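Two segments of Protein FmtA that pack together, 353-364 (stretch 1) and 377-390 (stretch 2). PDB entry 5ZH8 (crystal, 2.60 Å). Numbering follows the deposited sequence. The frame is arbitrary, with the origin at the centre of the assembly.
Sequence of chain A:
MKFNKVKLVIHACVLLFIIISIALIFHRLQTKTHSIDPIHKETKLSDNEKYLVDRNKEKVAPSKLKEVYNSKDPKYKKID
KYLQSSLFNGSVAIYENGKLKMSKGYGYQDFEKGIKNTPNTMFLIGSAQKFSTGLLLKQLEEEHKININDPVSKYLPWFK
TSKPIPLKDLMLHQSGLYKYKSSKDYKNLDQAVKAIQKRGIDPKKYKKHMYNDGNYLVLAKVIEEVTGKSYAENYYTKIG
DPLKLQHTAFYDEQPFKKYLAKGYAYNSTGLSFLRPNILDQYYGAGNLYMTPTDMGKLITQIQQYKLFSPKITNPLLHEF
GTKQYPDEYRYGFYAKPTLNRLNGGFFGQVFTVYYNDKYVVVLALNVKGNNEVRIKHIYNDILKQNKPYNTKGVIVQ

Stretch 1 353-364: VYYNDKYVVVLA
Stretch 2 377-390: HIYNDILKQNKPYN

What forms the apolar centre of the contact? Strand 359-364 and helix 377-382 run at 137° between their N-to-C directions, with axes 9.8 Å apart at closest approach. Alternation along the extended strand turns Tyr359, Val361 and Leu363 toward the helix, while Val360 points away. Val361 (chi1 t) is short and branched, so it can touch several neighbours: its CG1 lies 3.9 Å from Ile378 CG2, and its CG2 lies 3.9 Å from Leu383 CD1 and 4.2 Å from Tyr379 CD1. Farther along, Leu363 CD1 (t, p) comes within 4.4 Å of Ile378 CD1 (m, t). All these side chains are buried.

How do the aromatic rings extend this centre? Strand 353-355 pairs with 359-364 through Tyr354 N to Val361 O (2.9 Å) and Val361 N to Tyr354 O (2.8 Å), which brings Tyr354 beside Val361. Tyr354 (chi1 -88°) directs its ring edge at the face of Tyr379 (chi1 t), with centroids 5.6 Å apart and planes at 88°; Tyr354 CD2 lies 3.8 Å from Tyr379 CB, and the CA atoms of the two residues are 7.2 Å apart. Tyr359 (chi1 m) instead offers a face, over which Leu383 CD1 (m, t) sits 4.0 Å from the ring centroid.

What shapes the backbone beyond the helix? A wider pi-type turn at 377-382 includes Ile382 N to His377 O at 2.9 Å. Lys384 then leaves helical geometry with phi/psi of 57/47, and Gln385 N bonds Tyr379 O at 2.9 Å. Gln385 (m, m) points toward stretch 1, its NE2 held by Leu383 O at 2.9 Å and its CD 3.5 Å from Tyr359 CD2, at the ring edge.

Why does Asn356 suit the buried polar position? Its amide serves both stretches. With chi1 p, OD1 accepts from Lys358 N (2.8 Å) and Tyr359 N (2.9 Å), bracing the turn between the strands, while ND2 donates to Gln385 OE1 at 2.8 Å and lies 2.9 Å from Tyr379 OH.

What closes the outer edge? Tyr389 (chi1 t, phi/psi -132/-59) lays its ring against the turn: Asn356 CB stands 3.6 Å from the ring centroid, over the face, and the two CA atoms are 7.0 Å apart. Tyr389 OH donates to Asp357 OD1 at a very short 2.4 Å, although the hydroxyl position is less certain. Exposed Asp357 (chi1 m) starts sideways, but its carboxylate comes nearer. A water accepts from Gln385 NE2 at 3.3 Å and, weakly, from Lys358 NZ at 3.4 Å and Lys387 NZ at 3.0 Å.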

ATOM      1  N   VAL A 353      12.645  -5.682  -9.459  1.00 37.27           N
ATOM      2  CA  VAL A 353      13.686  -5.966 -10.440  1.00 37.21           C
ATOM      3  C   VAL A 353      13.006  -6.369 -11.732  1.00 37.29           C
ATOM      4  O   VAL A 353      12.201  -7.293 -11.747  1.00 37.25           O
ATOM      5  CB  VAL A 353      14.602  -7.142 -10.015  1.00 37.24           C
ATOM      6  CG1 VAL A 353      15.768  -7.283 -10.982  1.00 37.66           C
ATOM      7  CG2 VAL A 353      15.115  -6.966  -8.592  1.00 37.35           C
ATOM      8  N   TYR A 354      13.319  -5.661 -12.806  1.00 37.74           N
ATOM      9  CA  TYR A 354      12.933  -6.063 -14.154  1.00 38.09           C
ATOM     10  C   TYR A 354      14.226  -6.328 -14.888  1.00 38.48           C
ATOM     11  O   TYR A 354      15.152  -5.518 -14.798  1.00 38.45           O
ATOM     12  CB  TYR A 354      12.205  -4.932 -14.871  1.00 38.61           C
ATOM     13  CG  TYR A 354      10.707  -4.861 -14.681  1.00 38.51           C
ATOM     14  CD1 TYR A 354      10.077  -5.372 -13.553  1.00 37.91           C
ATOM     15  CD2 TYR A 354       9.926  -4.226 -15.637  1.00 39.22           C
ATOM     16  CE1 TYR A 354       8.707  -5.273 -13.409  1.00 38.42           C
ATOM     17  CE2 TYR A 354       8.566  -4.116 -15.497  1.00 39.52           C
ATOM     18  CZ  TYR A 354       7.959  -4.637 -14.390  1.00 39.23           C
ATOM     19  OH  TYR A 354       6.597  -4.509 -14.297  1.00 40.22           O
ATOM     20  N   TYR A 355      14.314  -7.451 -15.600  1.00 38.88           N
ATOM     21  CA  TYR A 355      15.510  -7.704 -16.387  1.00 39.76           C
ATOM     22  C   TYR A 355      15.314  -8.601 -17.584  1.00 40.55           C
ATOM     23  O   TYR A 355      14.303  -9.297 -17.707  1.00 40.51           O
ATOM     24  CB  TYR A 355      16.642  -8.246 -15.506  1.00 39.67           C
ATOM     25  CG  TYR A 355      16.525  -9.685 -15.066  1.00 39.40           C
ATOM     26  CD1 TYR A 355      17.017 -10.715 -15.858  1.00 39.94           C
ATOM     27  CD2 TYR A 355      15.968 -10.014 -13.838  1.00 38.80           C
ATOM     28  CE1 TYR A 355      16.932 -12.029 -15.447  1.00 39.90           C
ATOM     29  CE2 TYR A 355      15.883 -11.334 -13.420  1.00 38.63           C
ATOM     30  CZ  TYR A 355      16.367 -12.333 -14.229  1.00 39.08           C
ATOM     31  OH  TYR A 355      16.283 -13.644 -13.830  1.00 39.26           O
ATOM     32  N   ASN A 356      16.300  -8.534 -18.475  1.00 41.72           N
ATOM     33  CA  ASN A 356      16.419  -9.431 -19.616  1.00 42.94           C
ATOM     34  C   ASN A 356      17.915  -9.692 -19.872  1.00 44.27           C
ATOM     35  O   ASN A 356      18.724  -9.548 -18.951  1.00 44.14           O
ATOM     36  CB  ASN A 356      15.665  -8.875 -20.842  1.00 43.73           C
ATOM     37  CG  ASN A 356      16.208  -7.553 -21.340  1.00 44.29           C
ATOM     38  OD1 ASN A 356      17.356  -7.201 -21.099  1.00 44.44           O
ATOM     39  ND2 ASN A 356      15.380  -6.824 -22.066  1.00 44.91           N
ATOM     40  N   ASP A 357      18.296 -10.074 -21.089  1.00 46.15           N
ATOM     41  CA  ASP A 357      19.699 -10.392 -21.363  1.00 47.46           C
ATOM     42  C   ASP A 357      20.584  -9.157 -21.564  1.00 48.46           C
ATOM     43  O   ASP A 357      21.806  -9.283 -21.583  1.00 49.78           O
ATOM     44  CB  ASP A 357      19.815 -11.336 -22.560  1.00 49.24           C
ATOM     45  CG  ASP A 357      19.361 -12.758 -22.242  1.00 49.01           C
ATOM     46  OD1 ASP A 357      18.933 -13.034 -21.098  1.00 47.66           O
ATOM     47  OD2 ASP A 357      19.422 -13.610 -23.152  1.00 50.69           O
ATOM     48  N   LYS A 358      19.984  -7.974 -21.708  1.00 48.27           N
ATOM     49  CA  LYS A 358      20.751  -6.734 -21.853  1.00 49.35           C
ATOM     50  C   LYS A 358      20.738  -5.894 -20.572  1.00 48.03           C
ATOM     51  O   LYS A 358      21.789  -5.480 -20.087  1.00 48.84           O
ATOM     52  CB  LYS A 358      20.221  -5.897 -23.018  1.00 50.53           C
ATOM     53  CG  LYS A 358      21.172  -4.787 -23.441  1.00 52.46           C
ATOM     54  CD  LYS A 358      20.601  -3.947 -24.567  1.00 54.19           C
ATOM     55  CE  LYS A 358      21.518  -2.793 -24.944  1.00 56.21           C
ATOM     56  NZ  LYS A 358      20.846  -1.828 -25.865  1.00 57.49           N
ATOM     57  N   TYR A 359      19.551  -5.639 -20.036  1.00 46.31           N
ATOM     58  CA  TYR A 359      19.406  -4.783 -18.868  1.00 45.47           C
ATOM     59  C   TYR A 359      18.974  -5.548 -17.625  1.00 44.07           C
ATOM     60  O   TYR A 359      18.123  -6.433 -17.697  1.00 43.53           O
ATOM     61  CB  TYR A 359      18.380  -3.681 -19.144  1.00 45.26           C
ATOM     62  CG  TYR A 359      18.821  -2.678 -20.175  1.00 46.81           C
ATOM     63  CD1 TYR A 359      19.782  -1.725 -19.874  1.00 47.52           C
ATOM     64  CD2 TYR A 359      18.283  -2.686 -21.457  1.00 47.83           C
ATOM     65  CE1 TYR A 359      20.191  -0.803 -20.817  1.00 49.35           C
ATOM     66  CE2 TYR A 359      18.684  -1.767 -22.408  1.00 49.60           C
ATOM     67  CZ  TYR A 359      19.633  -0.823 -22.082  1.00 50.31           C
ATOM     68  OH  TYR A 359      20.035   0.094 -23.020  1.00 52.14           O
ATOM     69  N   VAL A 360      19.562  -5.196 -16.487  1.00 43.77           N
ATOM     70  CA  VAL A 360      18.994  -5.551 -15.191  1.00 42.58           C
ATOM     71  C   VAL A 360      18.701  -4.249 -14.473  1.00 42.45           C
ATOM     72  O   VAL A 360      19.612  -3.486 -14.172  1.00 42.99           O
ATOM     73  CB  VAL A 360      19.940  -6.422 -14.332  1.00 42.62           C
ATOM     74  CG1 VAL A 360      19.251  -6.827 -13.032  1.00 41.52           C
ATOM     75  CG2 VAL A 360      20.392  -7.650 -15.107  1.00 42.97           C
ATOM     76  N   VAL A 361      17.419  -3.998 -14.228  1.00 42.07           N
ATOM     77  CA  VAL A 361      16.967  -2.764 -13.595  1.00 42.24           C
ATOM     78  C   VAL A 361      16.468  -3.101 -12.204  1.00 41.37           C
ATOM     79  O   VAL A 361      15.508  -3.852 -12.056  1.00 40.68           O
ATOM     80  CB  VAL A 361      15.831  -2.091 -14.402  1.00 42.54           C
ATOM     81  CG1 VAL A 361      15.478  -0.735 -13.806  1.00 42.96           C
ATOM     82  CG2 VAL A 361      16.225  -1.957 -15.863  1.00 43.46           C
ATOM     83  N   VAL A 362      17.134  -2.549 -11.193  1.00 41.97           N
ATOM     84  CA  VAL A 362      16.779  -2.778  -9.793  1.00 41.89           C
ATOM     85  C   VAL A 362      16.356  -1.448  -9.197  1.00 42.61           C
ATOM     86  O   VAL A 362      17.141  -0.498  -9.189  1.00 43.85           O
ATOM     87  CB  VAL A 362      17.972  -3.340  -8.976  1.00 42.23           C
ATOM     88  CG1 VAL A 362      17.524  -3.746  -7.571  1.00 41.84           C
ATOM     89  CG2 VAL A 362      18.633  -4.503  -9.704  1.00 41.94           C
ATOM     90  N   LEU A 363      15.120  -1.381  -8.708  1.00 42.40           N
ATOM     91  CA  LEU A 363      14.565  -0.145  -8.177  1.00 43.07           C
ATOM     92  C   LEU A 363      14.062  -0.374  -6.758  1.00 43.34           C
ATOM     93  O   LEU A 363      13.128  -1.149  -6.537  1.00 43.01           O
ATOM     94  CB  LEU A 363      13.436   0.355  -9.078  1.00 43.19           C
ATOM     95  CG  LEU A 363      13.075   1.839  -8.947  1.00 44.09           C
ATOM     96  CD1 LEU A 363      14.231   2.709  -9.423  1.00 44.96           C
ATOM     97  CD2 LEU A 363      11.802   2.174  -9.711  1.00 44.05           C
ATOM     98  N   ALA A 364      14.696   0.301  -5.802  1.00 44.27           N
ATOM     99  CA  ALA A 364      14.380   0.140  -4.388  1.00 45.06           C
ATOM    100  C   ALA A 364      13.711   1.400  -3.841  1.00 46.14           C
ATOM    101  O   ALA A 364      14.233   2.503  -3.979  1.00 47.04           O
ATOM    102  CB  ALA A 364      15.645  -0.175  -3.600  1.00 45.73           C
ATOM    103  N   HIS A 377       8.114   2.191 -16.559  1.00 44.62           N
ATOM    104  CA  HIS A 377       8.400   3.366 -17.352  1.00 45.33           C
ATOM    105  C   HIS A 377       9.864   3.367 -17.763  1.00 45.20           C
ATOM    106  O   HIS A 377      10.202   3.755 -18.874  1.00 46.60           O
ATOM    107  CB  HIS A 377       8.059   4.625 -16.570  1.00 45.48           C
ATOM    108  CG  HIS A 377       8.330   5.888 -17.319  1.00 46.62           C
ATOM    109  ND1 HIS A 377       7.621   6.253 -18.443  1.00 47.78           N
ATOM    110  CD2 HIS A 377       9.230   6.875 -17.102  1.00 47.00           C
ATOM    111  CE1 HIS A 377       8.076   7.406 -18.892  1.00 48.83           C
ATOM    112  NE2 HIS A 377       9.045   7.811 -18.091  1.00 48.46           N
ATOM    113  N   ILE A 378      10.732   2.915 -16.868  1.00 43.95           N
ATOM    114  CA  ILE A 378      12.160   2.849 -17.153  1.00 43.85           C
ATOM    115  C   ILE A 378      12.466   1.738 -18.168  1.00 43.94           C
ATOM    116  O   ILE A 378      13.166   1.955 -19.151  1.00 45.08           O
ATOM    117  CB  ILE A 378      12.957   2.636 -15.853  1.00 42.82           C
ATOM    118  CG1 ILE A 378      12.894   3.906 -15.001  1.00 43.27           C
ATOM    119  CG2 ILE A 378      14.399   2.251 -16.149  1.00 43.14           C
ATOM    120  CD1 ILE A 378      13.504   3.764 -13.619  1.00 42.78           C
ATOM    121  N   TYR A 379      11.925   0.555 -17.930  1.00 43.09           N
ATOM    122  CA  TYR A 379      12.228  -0.618 -18.742  1.00 43.37           C
ATOM    123  C   TYR A 379      11.560  -0.564 -20.130  1.00 44.72           C
ATOM    124  O   TYR A 379      12.200  -0.817 -21.157  1.00 45.41           O
ATOM    125  CB  TYR A 379      11.785  -1.861 -17.976  1.00 42.15           C
ATOM    126  CG  TYR A 379      12.143  -3.187 -18.607  1.00 42.22           C
ATOM    127  CD1 TYR A 379      13.401  -3.753 -18.428  1.00 41.92           C
ATOM    128  CD2 TYR A 379      11.198  -3.899 -19.345  1.00 42.77           C
ATOM    129  CE1 TYR A 379      13.712  -4.984 -18.985  1.00 42.29           C
ATOM    130  CE2 TYR A 379      11.496  -5.124 -19.908  1.00 42.97           C
ATOM    131  CZ  TYR A 379      12.750  -5.668 -19.725  1.00 42.73           C
ATOM    132  OH  TYR A 379      13.035  -6.893 -20.279  1.00 42.96           O
ATOM    133  N   ASN A 380      10.273  -0.241 -20.146  1.00 45.05           N
ATOM    134  CA  ASN A 380       9.503  -0.235 -21.378  1.00 46.71           C
ATOM    135  C   ASN A 380       9.615   1.088 -22.124  1.00 48.52           C
ATOM    136  O   ASN A 380       9.901   1.096 -23.318  1.00 50.36           O
ATOM    137  CB  ASN A 380       8.032  -0.541 -21.086  1.00 46.64           C
ATOM    138  CG  ASN A 380       7.834  -1.912 -20.478  1.00 45.41           C
ATOM    139  OD1 ASN A 380       8.528  -2.860 -20.832  1.00 45.33           O
ATOM    140  ND2 ASN A 380       6.878  -2.029 -19.575  1.00 44.73           N
ATOM    141  N   ASP A 381       9.384   2.207 -21.442  1.00 48.66           N
ATOM    142  CA  ASP A 381       9.307   3.488 -22.140  1.00 50.49           C
ATOM    143  C   ASP A 381      10.684   4.064 -22.450  1.00 51.19           C
ATOM    144  O   ASP A 381      10.965   4.417 -23.596  1.00 52.91           O
ATOM    145  CB  ASP A 381       8.445   4.495 -21.366  1.00 50.67           C
ATOM    146  CG  ASP A 381       7.003   4.023 -21.191  1.00 50.91           C
ATOM    147  OD1 ASP A 381       6.526   3.211 -22.017  1.00 51.73           O
ATOM    148  OD2 ASP A 381       6.339   4.461 -20.228  1.00 50.51           O
ATOM    149  N   ILE A 382      11.554   4.146 -21.449  1.00 50.24           N
ATOM    150  CA  ILE A 382      12.843   4.801 -21.648  1.00 51.21           C
ATOM    151  C   ILE A 382      13.854   3.864 -22.308  1.00 51.66           C
ATOM    152  O   ILE A 382      14.425   4.204 -23.341  1.00 53.47           O
ATOM    153  CB  ILE A 382      13.405   5.367 -20.334  1.00 50.32           C
ATOM    154  CG1 ILE A 382      12.432   6.407 -19.761  1.00 50.55           C
ATOM    155  CG2 ILE A 382      14.775   5.978 -20.575  1.00 51.61           C
ATOM    156  CD1 ILE A 382      12.854   7.016 -18.434  1.00 50.09           C
ATOM    157  N   LEU A 383      14.067   2.691 -21.719  1.00 50.28           N
ATOM    158  CA  LEU A 383      15.010   1.713 -22.273  1.00 50.65           C
ATOM    159  C   LEU A 383      14.446   0.902 -23.445  1.00 51.62           C
ATOM    160  O   LEU A 383      15.193   0.191 -24.105  1.00 52.25           O
ATOM    161  CB  LEU A 383      15.499   0.762 -21.178  1.00 48.93           C
ATOM    162  CG  LEU A 383      16.206   1.413 -19.982  1.00 48.05           C
ATOM    163  CD1 LEU A 383      16.578   0.342 -18.972  1.00 46.72           C
ATOM    164  CD2 LEU A 383      17.437   2.186 -20.406  1.00 49.47           C
ATOM    165  N   LYS A 384      13.136   0.999 -23.682  1.00 52.31           N
ATOM    166  CA  LYS A 384      12.474   0.400 -24.856  1.00 54.01           C
ATOM    167  C   LYS A 384      12.683  -1.117 -24.969  1.00 53.50           C
ATOM    168  O   LYS A 384      13.010  -1.636 -26.042  1.00 54.88           O
ATOM    169  CB  LYS A 384      12.907   1.115 -26.136  1.00 56.56           C
ATOM    170  CG  LYS A 384      12.553   2.582 -26.134  1.00 58.06           C
ATOM    171  CD  LYS A 384      13.043   3.280 -27.397  1.00 61.24           C
ATOM    172  CE  LYS A 384      14.556   3.477 -27.399  1.00 62.01           C
ATOM    173  NZ  LYS A 384      14.983   4.557 -28.345  1.00 64.67           N
ATOM    174  N   GLN A 385      12.478  -1.814 -23.853  1.00 51.67           N
ATOM    175  CA  GLN A 385      12.669  -3.267 -23.782  1.00 51.23           C
ATOM    176  C   GLN A 385      11.364  -4.054 -23.821  1.00 51.27           C
ATOM    177  O   GLN A 385      11.341  -5.235 -23.495  1.00 50.30           O
ATOM    178  CB  GLN A 385      13.446  -3.623 -22.513  1.00 49.37           C
ATOM    179  CG  GLN A 385      14.827  -3.010 -22.470  1.00 49.77           C
ATOM    180  CD  GLN A 385      15.685  -3.472 -23.628  1.00 51.11           C
ATOM    181  OE1 GLN A 385      16.073  -4.631 -23.696  1.00 51.18           O
ATOM    182  NE2 GLN A 385      15.976  -2.566 -24.547  1.00 52.64           N
ATOM    183  N   ASN A 386      10.277  -3.404 -24.213  1.00 52.70           N
ATOM    184  CA  ASN A 386       9.012  -4.091 -24.332  1.00 53.43           C
ATOM    185  C   ASN A 386       9.038  -4.921 -25.619  1.00 55.11           C
ATOM    186  O   ASN A 386       8.599  -4.479 -26.675  1.00 57.22           O
ATOM    187  CB  ASN A 386       7.856  -3.093 -24.321  1.00 54.29           C
ATOM    188  CG  ASN A 386       6.503  -3.773 -24.274  1.00 55.09           C
ATOM    189  OD1 ASN A 386       6.373  -4.889 -23.761  1.00 54.81           O
ATOM    190  ND2 ASN A 386       5.489  -3.110 -24.814  1.00 56.81           N
ATOM    191  N   LYS A 387       9.580  -6.126 -25.525  1.00 54.59           N
ATOM    192  CA  LYS A 387       9.752  -6.972 -26.698  1.00 56.44           C
ATOM    193  C   LYS A 387       9.987  -8.423 -26.274  1.00 55.23           C
ATOM    194  O   LYS A 387      10.421  -8.669 -25.148  1.00 53.42           O
ATOM    195  CB  LYS A 387      10.926  -6.456 -27.533  1.00 58.07           C
ATOM    196  CG  LYS A 387      12.251  -6.431 -26.794  1.00 57.20           C
ATOM    197  CD  LYS A 387      13.289  -5.590 -27.516  1.00 59.04           C
ATOM    198  CE  LYS A 387      14.676  -5.839 -26.935  1.00 58.87           C
ATOM    199  NZ  LYS A 387      15.720  -4.959 -27.539  1.00 60.88           N
ATOM    200  N   PRO A 388       9.712  -9.387 -27.174  1.00 56.03           N
ATOM    201  CA  PRO A 388       9.768 -10.795 -26.808  1.00 55.38           C
ATOM    202  C   PRO A 388      11.073 -11.181 -26.134  1.00 53.79           C
ATOM    203  O   PRO A 388      12.143 -10.781 -26.585  1.00 54.04           O
ATOM    204  CB  PRO A 388       9.648 -11.509 -28.150  1.00 57.89           C
ATOM    205  CG  PRO A 388       8.887 -10.561 -29.001  1.00 59.72           C
ATOM    206  CD  PRO A 388       9.386  -9.212 -28.598  1.00 58.61           C
ATOM    207  N   TYR A 389      10.967 -11.951 -25.056  1.00 52.30           N
ATOM    208  CA  TYR A 389      12.131 -12.395 -24.298  1.00 51.11           C
ATOM    209  C   TYR A 389      12.061 -13.896 -24.018  1.00 50.98           C
ATOM    210  O   TYR A 389      12.956 -14.637 -24.406  1.00 51.90           O
ATOM    211  CB  TYR A 389      12.250 -11.596 -22.995  1.00 49.14           C
ATOM    212  CG  TYR A 389      13.480 -11.924 -22.183  1.00 48.23           C
ATOM    213  CD1 TYR A 389      14.739 -11.992 -22.780  1.00 49.14           C
ATOM    214  CD2 TYR A 389      13.396 -12.159 -20.807  1.00 46.73           C
ATOM    215  CE1 TYR A 389      15.870 -12.294 -22.038  1.00 48.18           C
ATOM    216  CE2 TYR A 389      14.528 -12.465 -20.063  1.00 45.74           C
ATOM    217  CZ  TYR A 389      15.755 -12.528 -20.688  1.00 46.41           C
ATOM    218  OH  TYR A 389      16.875 -12.810 -19.958  1.00 46.01           O
ATOM    219  N   ASN A 390      11.001 -14.329 -23.342  1.00 50.38           N
ATOM    220  CA  ASN A 390      10.742 -15.743 -23.094  1.00 50.61           C
ATOM    221  C   ASN A 390       9.526 -16.164 -23.896  1.00 52.20           C
ATOM    222  O   ASN A 390       8.645 -15.350 -24.158  1.00 52.71           O
ATOM    223  CB  ASN A 390      10.475 -15.999 -21.604  1.00 49.17           C
ATOM    224  CG  ASN A 390      11.629 -15.571 -20.720  1.00 47.63           C
ATOM    225  OD1 ASN A 390      12.787 -15.838 -21.033  1.00 48.17           O
ATOM    226  ND2 ASN A 390      11.319 -14.912 -19.607  1.00 46.27           N
TER
HETATM  227  O   HOH W   1      17.928  -2.920 -27.154  1.00 53.70           O